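Local coordinates for protein hydroxyglutarate synthase (Pseudomonas putida, PDB 6W1G) that catalyses the iron(II)-dependent decarboxylation and hydroxylation of 2-oxoadipate to D-2-hydroxyglutarate in D-lysine catabolism, at residues 68-73 against 294-299; 232-237 against 265-270; 247-252 against 325-330. All coordinates share one frame; numbering follows the deposited sequence. Where two conformers were deposited one is given.

The three contacts step outward from the metal centre. Contact 1 joins strand 69-75 of the five-stranded mixed sheet to strand 288-298, whose antiparallel neighbour, strand 264-275, supplies one side of contact 2; the two centres lie about 10 Å apart. Contact 2 sets the start of helix 234-240 against that strand, and contact 3, its centre about 12 Å further on, ties loop 247-252 to the turn leading into helix 330-341. Along the chain both segments of contact 2 fall between those of contact 1, whereas contact 3 interleaves with each of the others. The series thus links the buried active site, through the two-stranded sheet, to helix 330-341 at the surface.

Contact 1: residues 68-73 against 294-299; sequences ERHGAI and EIEQRG. With NI (nickel (II) ion), chain B.
His-70 and Glu-294 meet at a nickel ion, their side chains crossing at about a right angle. His-70 NE2 and Glu-294 OE1 each bind the metal at 2.1 Å. The 2.9 Å between His-70 NE2 and Glu-294 OE1 reflects this shared coordination, not a hydrogen bond. The imidazole and the carboxylate planes are turned 54° apart. Three waters and His-226, from strand 226-229, complete the six ligands; one of these waters also donates to Glu-294 OE2, while OE1 has a further hydrogen bond with Thr-228.

The other ring nitrogen, ND1, faces the carboxylate of Glu-296. His-70 ND1 donates to Glu-296 OE2 over 2.8 Å, with the oxygen lying in the ring plane but the donor standing 46° above the plane of the carboxylate. The same OE2 receives two weak bonds from Arg-298 in a salt bridge, NE at 3.0 Å and NH2 at 3.2 Å, the oxygen lying in plane at the edge of the guanidinium. Farther out, Glu-68 OE2 packs 3.7 Å from Arg-298 CD; this carboxylate is held by salt bridges to Arg-127, Arg-64 and Arg-230, and Arg-298 NH1 bonds to the carbonyls of Asp-398 and Tyr-396.

Two histidines and one carboxylate bind the metal, as in several dioxygenases of the glyoxalase (VOC) clan, and the same residues hold iron(II) in this enzyme. With ND1 as the donor, NE2 is left to bind the metal, and Glu-296, in the second shell, helps to set the rotation of the ring and probably strengthens its electron donation to the metal.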
loop_
_atom_site.group_PDB
_atom_site.type_symbol
_atom_site.label_atom_id
_atom_site.label_comp_id
_atom_site.label_asym_id
_atom_site.label_seq_id
_atom_site.Cartn_x
_atom_site.Cartn_y
_atom_site.Cartn_z
ATOM N N GLU A 68 -6.526 -6.284 -6.606
ATOM C CA GLU A 68 -5.428 -5.585 -5.957
ATOM C C GLU A 68 -5.936 -4.591 -4.916
ATOM O O GLU A 68 -6.739 -3.704 -5.221
ATOM C CB GLU A 68 -4.565 -4.888 -7.002
ATOM C CG GLU A 68 -3.469 -4.048 -6.378
ATOM C CD GLU A 68 -2.302 -3.746 -7.299
ATOM O OE1 GLU A 68 -2.280 -4.195 -8.482
ATOM O OE2 GLU A 68 -1.386 -3.011 -6.815
ATOM N N ARG A 69 -5.449 -4.731 -3.684
ATOM C CA ARG A 69 -5.881 -3.895 -2.588
ATOM C C ARG A 69 -4.746 -3.676 -1.606
ATOM O O ARG A 69 -3.754 -4.406 -1.582
ATOM C CB ARG A 69 -7.015 -4.552 -1.780
ATOM C CG ARG A 69 -8.315 -4.746 -2.487
ATOM C CD ARG A 69 -9.215 -5.707 -1.748
ATOM N NE ARG A 69 -8.847 -7.092 -1.918
ATOM C CZ ARG A 69 -9.382 -7.904 -2.811
ATOM N NH1 ARG A 69 -10.324 -7.460 -3.664
ATOM N NH2 ARG A 69 -8.885 -9.143 -2.842
ATOM N N HIS A 70 -4.925 -2.656 -0.759
ATOM C CA HIS A 70 -4.156 -2.564 0.475
ATOM C C HIS A 70 -5.108 -2.359 1.648
ATOM O O HIS A 70 -6.164 -1.748 1.491
ATOM C CB HIS A 70 -3.027 -1.511 0.526
ATOM C CG HIS A 70 -3.418 -0.090 0.743
ATOM N ND1 HIS A 70 -3.518 0.828 -0.287
ATOM C CD2 HIS A 70 -3.657 0.598 1.886
ATOM C CE1 HIS A 70 -3.834 2.008 0.221
ATOM N NE2 HIS A 70 -3.930 1.904 1.529
ATOM N N GLY A 71 -4.744 -2.862 2.811
ATOM C CA GLY A 71 -5.418 -2.515 4.041
ATOM C C GLY A 71 -4.538 -1.632 4.885
ATOM O O GLY A 71 -3.330 -1.541 4.665
ATOM N N ALA A 72 -5.156 -0.971 5.860
ATOM C CA ALA A 72 -4.440 -0.168 6.830
ATOM C C ALA A 72 -5.024 -0.467 8.204
ATOM O O ALA A 72 -6.253 -0.489 8.363
ATOM C CB ALA A 72 -4.622 1.324 6.524
ATOM N N ILE A 73 -4.140 -0.697 9.171
ATOM C CA ILE A 73 -4.479 -1.005 10.541
ATOM C C ILE A 73 -3.519 -0.277 11.464
ATOM O O ILE A 73 -2.434 0.174 11.068
ATOM C CB ILE A 73 -4.381 -2.516 10.823
ATOM C CG1 ILE A 73 -2.956 -3.057 10.594
ATOM C CG2 ILE A 73 -5.410 -3.235 10.006
ATOM C CD1 ILE A 73 -2.705 -4.491 11.040
ATOM N N GLU A 294 -10.813 4.985 1.022
ATOM C CA GLU A 294 -9.719 5.500 0.207
ATOM C C GLU A 294 -9.738 4.840 -1.155
ATOM O O GLU A 294 -10.208 3.695 -1.330
ATOM C CB GLU A 294 -8.396 5.225 0.930
ATOM C CG GLU A 294 -7.143 5.729 0.247
ATOM C CD GLU A 294 -5.945 5.470 1.122
ATOM O OE1 GLU A 294 -5.437 4.332 1.159
ATOM O OE2 GLU A 294 -5.508 6.407 1.825
ATOM N N ILE A 295 -9.194 5.553 -2.132
ATOM C CA ILE A 295 -8.985 5.046 -3.485
ATOM C C ILE A 295 -7.583 5.459 -3.905
ATOM O O ILE A 295 -7.126 6.549 -3.575
ATOM C CB ILE A 295 -10.077 5.613 -4.449
ATOM C CG1 ILE A 295 -9.943 5.093 -5.850
ATOM C CG2 ILE A 295 -10.104 7.141 -4.465
ATOM C CD1 ILE A 295 -10.101 3.620 -5.993
ATOM N N GLU A 296 -6.908 4.598 -4.688
ATOM C CA GLU A 296 -5.549 4.902 -5.150
ATOM C C GLU A 296 -5.345 4.449 -6.581
ATOM O O GLU A 296 -6.000 3.524 -7.073
ATOM C CB GLU A 296 -4.480 4.273 -4.263
ATOM C CG GLU A 296 -4.264 2.773 -4.391
ATOM C CD GLU A 296 -3.322 2.167 -3.293
ATOM O OE1 GLU A 296 -2.671 2.939 -2.607
ATOM O OE2 GLU A 296 -3.260 0.952 -3.115
ATOM N N GLN A 297 -4.395 5.121 -7.226
ATOM C CA GLN A 297 -3.891 4.786 -8.535
ATOM C C GLN A 297 -2.370 4.619 -8.375
ATOM O O GLN A 297 -1.722 5.505 -7.814
ATOM C CB GLN A 297 -4.188 5.908 -9.546
ATOM C CG GLN A 297 -3.711 5.583 -10.959
ATOM C CD GLN A 297 -3.849 6.717 -11.912
ATOM O OE1 GLN A 297 -4.710 7.605 -11.777
ATOM N NE2 GLN A 297 -3.027 6.697 -12.930
ATOM N N ARG A 298 -1.798 3.520 -8.856
ATOM C CA ARG A 298 -0.384 3.220 -8.642
ATOM C C ARG A 298 0.387 3.359 -9.938
ATOM O O ARG A 298 0.008 2.756 -10.934
ATOM C CB ARG A 298 -0.175 1.825 -8.025
ATOM C CG ARG A 298 -0.605 1.798 -6.598
ATOM C CD ARG A 298 -0.427 0.410 -5.946
ATOM N NE ARG A 298 -0.664 0.531 -4.517
ATOM C CZ ARG A 298 0.245 0.943 -3.648
ATOM N NH1 ARG A 298 1.523 1.102 -4.007
ATOM N NH2 ARG A 298 -0.115 1.196 -2.394
ATOM N N GLY A 299 1.469 4.128 -9.878
ATOM C CA GLY A 299 2.358 4.371 -10.991
ATOM C C GLY A 299 3.752 3.817 -10.761
ATOM O O GLY A 299 3.900 2.800 -10.094
HETATM NI NI NI B . -4.115 3.695 2.617
HETATM O O HOH W 1 -3.710 5.780 3.447
HETATM O O HOH W 2 -2.667 3.293 4.161
HETATM O O HOH W 3 -2.401 4.377 1.745
#

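Contact 2: residues 232-237 against 265-270; sequences LDIDAI and RQTSFK
Ile-234 inserts both of its branches against the strand, and here the packing is close. Its CD1 rests 3.6 Å from Arg-265 O and 3.7 Å from Gln-266 CA, more distantly approaching Thr-267 CG2, so the longer branch lies against the backbone of the strand. With CG1 anti to the backbone N (chi1 -161°), the shorter branch sits between the backbone N and carbonyl carbon; its CG2 comes to 3.5 Å from Arg-265 NH1 and also meets CB and CD of that arginine. The aliphatic and guanidinium parts of Arg-265 thus bend round the methyl, helped by a turn of the chain at chi3 (77°).

This is the first turn of helix 234-240 laid against strand 264-275, which pairs with strand 288-298. Asp-233 is the N-cap, and its OD1 accepts from Ala-236 N at 3.0 Å. The N-H of Ile-234 itself is taken by Gln-297 OE1 on the neighbouring strand, which ties the helix start to both strands of the pair.

Toward solvent the contact is polar and more open. Arg-265 NH1 donates to Asp-235 OD1 at 3.1 Å in a salt bridge, the two planar groups turned 69° from each other and the acceptor slightly tilted from the guanidinium plane. A water completes a ring of bonds here, donating to Asp-235 OD1 and accepting from Arg-265 NH2 at 2.9 Å. Asp-235 OD2 bonds to Thr-257 OG1 on the connecting loop, so the carboxylate is held at each of its oxygens, while Arg-265 NE makes a weak bond to Pro-255 O.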
loop_
_atom_site.group_PDB
_atom_site.type_symbol
_atom_site.label_atom_id
_atom_site.label_comp_id
_atom_site.label_asym_id
_atom_site.label_seq_id
_atom_site.Cartn_x
_atom_site.Cartn_y
_atom_site.Cartn_z
ATOM N N LEU A 232 -7.155 2.401 -12.363
ATOM C CA LEU A 232 -6.267 2.893 -13.413
ATOM C C LEU A 232 -6.422 4.395 -13.675
ATOM O O LEU A 232 -5.635 4.960 -14.406
ATOM C CB LEU A 232 -6.527 2.131 -14.715
ATOM C CG LEU A 232 -6.241 0.638 -14.636
ATOM C CD1 LEU A 232 -6.568 -0.033 -15.974
ATOM C CD2 LEU A 232 -4.811 0.343 -14.215
ATOM N N ASP A 233 -7.428 5.071 -13.114
ATOM C CA ASP A 233 -7.610 6.505 -13.409
ATOM C C ASP A 233 -8.344 7.180 -12.255
ATOM O O ASP A 233 -9.569 7.159 -12.188
ATOM C CB ASP A 233 -8.356 6.699 -14.733
ATOM C CG ASP A 233 -8.403 8.151 -15.146
ATOM O OD1 ASP A 233 -8.158 9.055 -14.317
ATOM O OD2 ASP A 233 -8.718 8.431 -16.338
ATOM N N ILE A 234 -7.579 7.772 -11.335
ATOM C CA ILE A 234 -8.194 8.383 -10.166
ATOM C C ILE A 234 -8.966 9.636 -10.540
ATOM O O ILE A 234 -9.915 10.005 -9.851
ATOM C CB ILE A 234 -7.136 8.637 -9.076
ATOM C CG1 ILE A 234 -7.810 8.827 -7.714
ATOM C CG2 ILE A 234 -6.302 9.845 -9.398
ATOM C CD1 ILE A 234 -6.849 8.840 -6.596
ATOM N N ASP A 235 -8.579 10.326 -11.620
ATOM C CA ASP A 235 -9.371 11.489 -12.002
ATOM C C ASP A 235 -10.762 11.062 -12.438
ATOM O O ASP A 235 -11.765 11.694 -12.098
ATOM C CB ASP A 235 -8.708 12.227 -13.158
ATOM C CG ASP A 235 -7.367 12.858 -12.794
ATOM O OD1 ASP A 235 -7.226 13.353 -11.684
ATOM O OD2 ASP A 235 -6.453 12.867 -13.638
ATOM N N ALA A 236 -10.833 9.991 -13.209
ATOM C CA ALA A 236 -12.101 9.463 -13.665
ATOM C C ALA A 236 -12.936 8.972 -12.500
ATOM O O ALA A 236 -14.155 9.180 -12.472
ATOM C CB ALA A 236 -11.885 8.367 -14.697
ATOM N N ILE A 237 -12.321 8.300 -11.533
ATOM C CA ILE A 237 -13.155 7.815 -10.450
ATOM C C ILE A 237 -13.706 8.999 -9.647
ATOM O O ILE A 237 -14.837 8.949 -9.185
ATOM C CB ILE A 237 -12.426 6.754 -9.606
ATOM C CG1 ILE A 237 -13.485 5.853 -9.011
ATOM C CG2 ILE A 237 -11.503 7.421 -8.663
ATOM C CD1 ILE A 237 -12.947 4.556 -8.617
ATOM N N ARG A 265 -1.264 8.045 -6.495
ATOM C CA ARG A 265 -2.184 9.120 -6.187
ATOM C C ARG A 265 -3.307 8.541 -5.353
ATOM O O ARG A 265 -3.690 7.380 -5.542
ATOM C CB ARG A 265 -2.769 9.711 -7.441
ATOM C CG ARG A 265 -1.727 10.243 -8.409
ATOM C CD ARG A 265 -2.344 10.929 -9.631
ATOM N NE ARG A 265 -2.805 12.261 -9.257
ATOM C CZ ARG A 265 -3.781 12.938 -9.847
ATOM N NH1 ARG A 265 -4.442 12.417 -10.860
ATOM N NH2 ARG A 265 -4.083 14.164 -9.410
ATOM N N GLN A 266 -3.810 9.314 -4.383
ATOM C CA GLN A 266 -4.849 8.800 -3.498
ATOM C C GLN A 266 -5.774 9.916 -3.012
ATOM O O GLN A 266 -5.376 11.089 -2.918
ATOM C CB GLN A 266 -4.270 8.107 -2.269
ATOM C CG GLN A 266 -3.460 9.022 -1.386
ATOM C CD GLN A 266 -2.696 8.345 -0.232
ATOM O OE1 GLN A 266 -2.165 7.216 -0.340
ATOM N NE2 GLN A 266 -2.615 9.065 0.876
ATOM N N THR A 267 -7.015 9.543 -2.716
ATOM C CA THR A 267 -7.915 10.470 -2.026
ATOM C C THR A 267 -8.845 9.629 -1.158
ATOM O O THR A 267 -8.832 8.396 -1.200
ATOM C CB THR A 267 -8.643 11.459 -2.965
ATOM O OG1 THR A 267 -9.296 12.444 -2.168
ATOM C CG2 THR A 267 -9.610 10.779 -3.854
ATOM N N SER A 268 -9.625 10.311 -0.340
ATOM C CA SER A 268 -10.406 9.696 0.723
ATOM C C SER A 268 -11.840 10.204 0.697
ATOM O O SER A 268 -12.170 11.207 0.044
ATOM C CB SER A 268 -9.774 9.974 2.118
ATOM O OG SER A 268 -9.813 11.375 2.362
ATOM N N PHE A 269 -12.686 9.467 1.413
ATOM C CA PHE A 269 -14.103 9.829 1.515
ATOM C C PHE A 269 -14.652 9.252 2.803
ATOM O O PHE A 269 -14.115 8.293 3.366
ATOM C CB PHE A 269 -14.870 9.285 0.309
ATOM C CG PHE A 269 -14.804 7.799 0.117
ATOM C CD1 PHE A 269 -13.769 7.206 -0.604
ATOM C CD2 PHE A 269 -15.786 6.975 0.650
ATOM C CE1 PHE A 269 -13.723 5.844 -0.760
ATOM C CE2 PHE A 269 -15.743 5.627 0.486
ATOM C CZ PHE A 269 -14.713 5.057 -0.231
ATOM N N LYS A 270 -15.773 9.769 3.224
ATOM C CA LYS A 270 -16.459 9.224 4.377
ATOM C C LYS A 270 -17.265 8.021 3.918
ATOM O O LYS A 270 -18.093 8.121 3.017
ATOM C CB LYS A 270 -17.383 10.263 5.005
ATOM C CG LYS A 270 -18.028 9.760 6.309
ATOM C CD LYS A 270 -18.806 10.827 7.060
ATOM C CE LYS A 270 -19.497 10.298 8.321
ATOM N NZ LYS A 270 -20.246 11.384 8.975
HETATM O O HOH W 4 -5.998 15.763 -10.913
#

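Contact 3: residues 247-252 against 325-330; sequences PPKAVV and PAEANA
Glu-327 reaches across to the backbone of Ala-250 and Val-251, its two oxygens turned toward successive N-H groups. OE1 accepts from Ala-250 N at 2.8 Å through its syn lone pair, and OE2 accepts from Val-251 N at 3.0 Å, also on the syn side and nearly straight at 176°. Both N-H groups are therefore gripped by the two oxygens of one side chain. The glutamate chain is bent to get there: chi2 of -66° folds CD back instead of letting the chain run out straight. Across its stem, Lys-249 crosses at about a right angle, its CD 3.6 Å from Glu-327 CD and its CB close to OE2, so the contact uses the lysine's methylenes, with NZ well away from the carboxylate.

The partners are two largely irregular segments: the loop between helix 234-240 and strand 264-275, and the turn that leads into helix 330-341, with Ala-330 as the first residue of that helix. The loop is itself anchored to strand 264-275, where Thr-267 OG1 bonds to Lys-249 O and Ser-268 pairs with Lys-249 through the backbone. Within 325-330, Asn-329 OD1 accepts from Ala-326 N at 2.8 Å, a bond that spans the turn carrying Glu-327. An alanine in place of Glu-327 would probably leave the N-H groups of Ala-250 and Val-251 without these acceptors and loosen the loop's tie to the turn.

Beside the carboxylate lies a small apolar patch. Ala-330 CB is 3.7 Å from both Ala-250 CB and Val-251 CG2, and the latter methyl also comes to 3.4 Å from Ala-326 O. Tyr-333, one turn along helix 330-341, packs against Val-251 as well as Pro-325.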
loop_
_atom_site.group_PDB
_atom_site.type_symbol
_atom_site.label_atom_id
_atom_site.label_comp_id
_atom_site.label_asym_id
_atom_site.label_seq_id
_atom_site.Cartn_x
_atom_site.Cartn_y
_atom_site.Cartn_z
ATOM N N PRO A 247 -18.535 11.576 -1.881
ATOM C CA PRO A 247 -17.756 12.682 -2.448
ATOM C C PRO A 247 -16.381 12.675 -1.828
ATOM O O PRO A 247 -16.248 12.717 -0.586
ATOM C CB PRO A 247 -18.531 13.935 -2.031
ATOM C CG PRO A 247 -19.334 13.518 -0.894
ATOM C CD PRO A 247 -19.687 12.063 -1.125
ATOM N N PRO A 248 -15.340 12.643 -2.630
ATOM C CA PRO A 248 -14.014 12.565 -2.029
ATOM C C PRO A 248 -13.470 13.960 -1.803
ATOM O O PRO A 248 -14.007 14.959 -2.277
ATOM C CB PRO A 248 -13.189 11.878 -3.108
ATOM C CG PRO A 248 -13.790 12.382 -4.394
ATOM C CD PRO A 248 -15.288 12.441 -4.092
ATOM N N LYS A 249 -12.374 13.997 -1.070
ATOM C CA LYS A 249 -11.599 15.212 -0.995
ATOM C C LYS A 249 -11.147 15.610 -2.388
ATOM O O LYS A 249 -10.648 14.782 -3.171
ATOM C CB LYS A 249 -10.406 14.959 -0.083
ATOM C CG LYS A 249 -10.765 14.650 1.381
ATOM C CD LYS A 249 -11.323 15.828 2.133
ATOM C CE LYS A 249 -11.066 15.632 3.635
ATOM N NZ LYS A 249 -12.223 16.037 4.474
ATOM N N ALA A 250 -11.352 16.876 -2.725
ATOM C CA ALA A 250 -10.890 17.381 -4.011
ATOM C C ALA A 250 -9.374 17.367 -4.123
ATOM O O ALA A 250 -8.852 17.166 -5.218
ATOM C CB ALA A 250 -11.374 18.806 -4.207
ATOM N N VAL A 251 -8.655 17.602 -3.026
ATOM C CA VAL A 251 -7.208 17.482 -3.046
ATOM C C VAL A 251 -6.827 16.016 -3.189
ATOM O O VAL A 251 -7.202 15.164 -2.381
ATOM C CB VAL A 251 -6.609 18.058 -1.764
ATOM C CG1 VAL A 251 -5.136 17.752 -1.679
ATOM C CG2 VAL A 251 -6.833 19.559 -1.673
ATOM N N VAL A 252 -6.059 15.704 -4.209
ATOM C CA VAL A 252 -5.537 14.367 -4.415
ATOM C C VAL A 252 -4.093 14.374 -3.951
ATOM O O VAL A 252 -3.291 15.205 -4.413
ATOM C CB VAL A 252 -5.666 13.967 -5.894
ATOM C CG1 VAL A 252 -5.028 12.611 -6.132
ATOM C CG2 VAL A 252 -7.122 13.965 -6.320
ATOM N N PRO A 325 -2.158 22.416 2.298
ATOM C CA PRO A 325 -3.155 21.988 1.296
ATOM C C PRO A 325 -4.452 21.558 1.965
ATOM O O PRO A 325 -4.479 20.623 2.766
ATOM C CB PRO A 325 -2.471 20.819 0.574
ATOM C CG PRO A 325 -0.993 21.005 0.829
ATOM C CD PRO A 325 -0.891 21.666 2.185
ATOM N N ALA A 326 -5.535 22.246 1.629
ATOM C CA ALA A 326 -6.830 21.975 2.226
ATOM C C ALA A 326 -7.877 22.028 1.128
ATOM O O ALA A 326 -7.608 22.455 0.003
ATOM C CB ALA A 326 -7.170 23.001 3.312
ATOM N N GLU A 327 -9.090 21.593 1.466
ATOM C CA GLU A 327 -10.186 21.634 0.504
ATOM C C GLU A 327 -10.513 23.056 0.080
ATOM O O GLU A 327 -10.958 23.272 -1.054
ATOM C CB GLU A 327 -11.408 20.955 1.115
ATOM C CG GLU A 327 -11.191 19.455 1.283
ATOM C CD GLU A 327 -11.063 18.742 -0.044
ATOM O OE1 GLU A 327 -12.093 18.635 -0.736
ATOM O OE2 GLU A 327 -9.940 18.305 -0.409
ATOM N N ALA A 328 -10.294 24.032 0.961
ATOM C CA ALA A 328 -10.669 25.401 0.635
ATOM C C ALA A 328 -9.797 25.962 -0.476
ATOM O O ALA A 328 -10.248 26.823 -1.242
ATOM C CB ALA A 328 -10.575 26.281 1.880
ATOM N N ASN A 329 -8.555 25.491 -0.577
ATOM C CA ASN A 329 -7.633 25.938 -1.614
ATOM C C ASN A 329 -7.421 24.908 -2.718
ATOM O O ASN A 329 -6.453 25.023 -3.481
ATOM C CB ASN A 329 -6.294 26.311 -0.971
ATOM C CG ASN A 329 -5.706 25.184 -0.112
ATOM O OD1 ASN A 329 -5.749 24.006 -0.479
ATOM N ND2 ASN A 329 -5.157 25.553 1.051
ATOM N N ALA A 330 -8.318 23.912 -2.829
ATOM C CA ALA A 330 -8.028 22.723 -3.638
ATOM C C ALA A 330 -7.762 23.056 -5.104
ATOM O O ALA A 330 -6.840 22.501 -5.712
ATOM C CB ALA A 330 -9.158 21.697 -3.531
#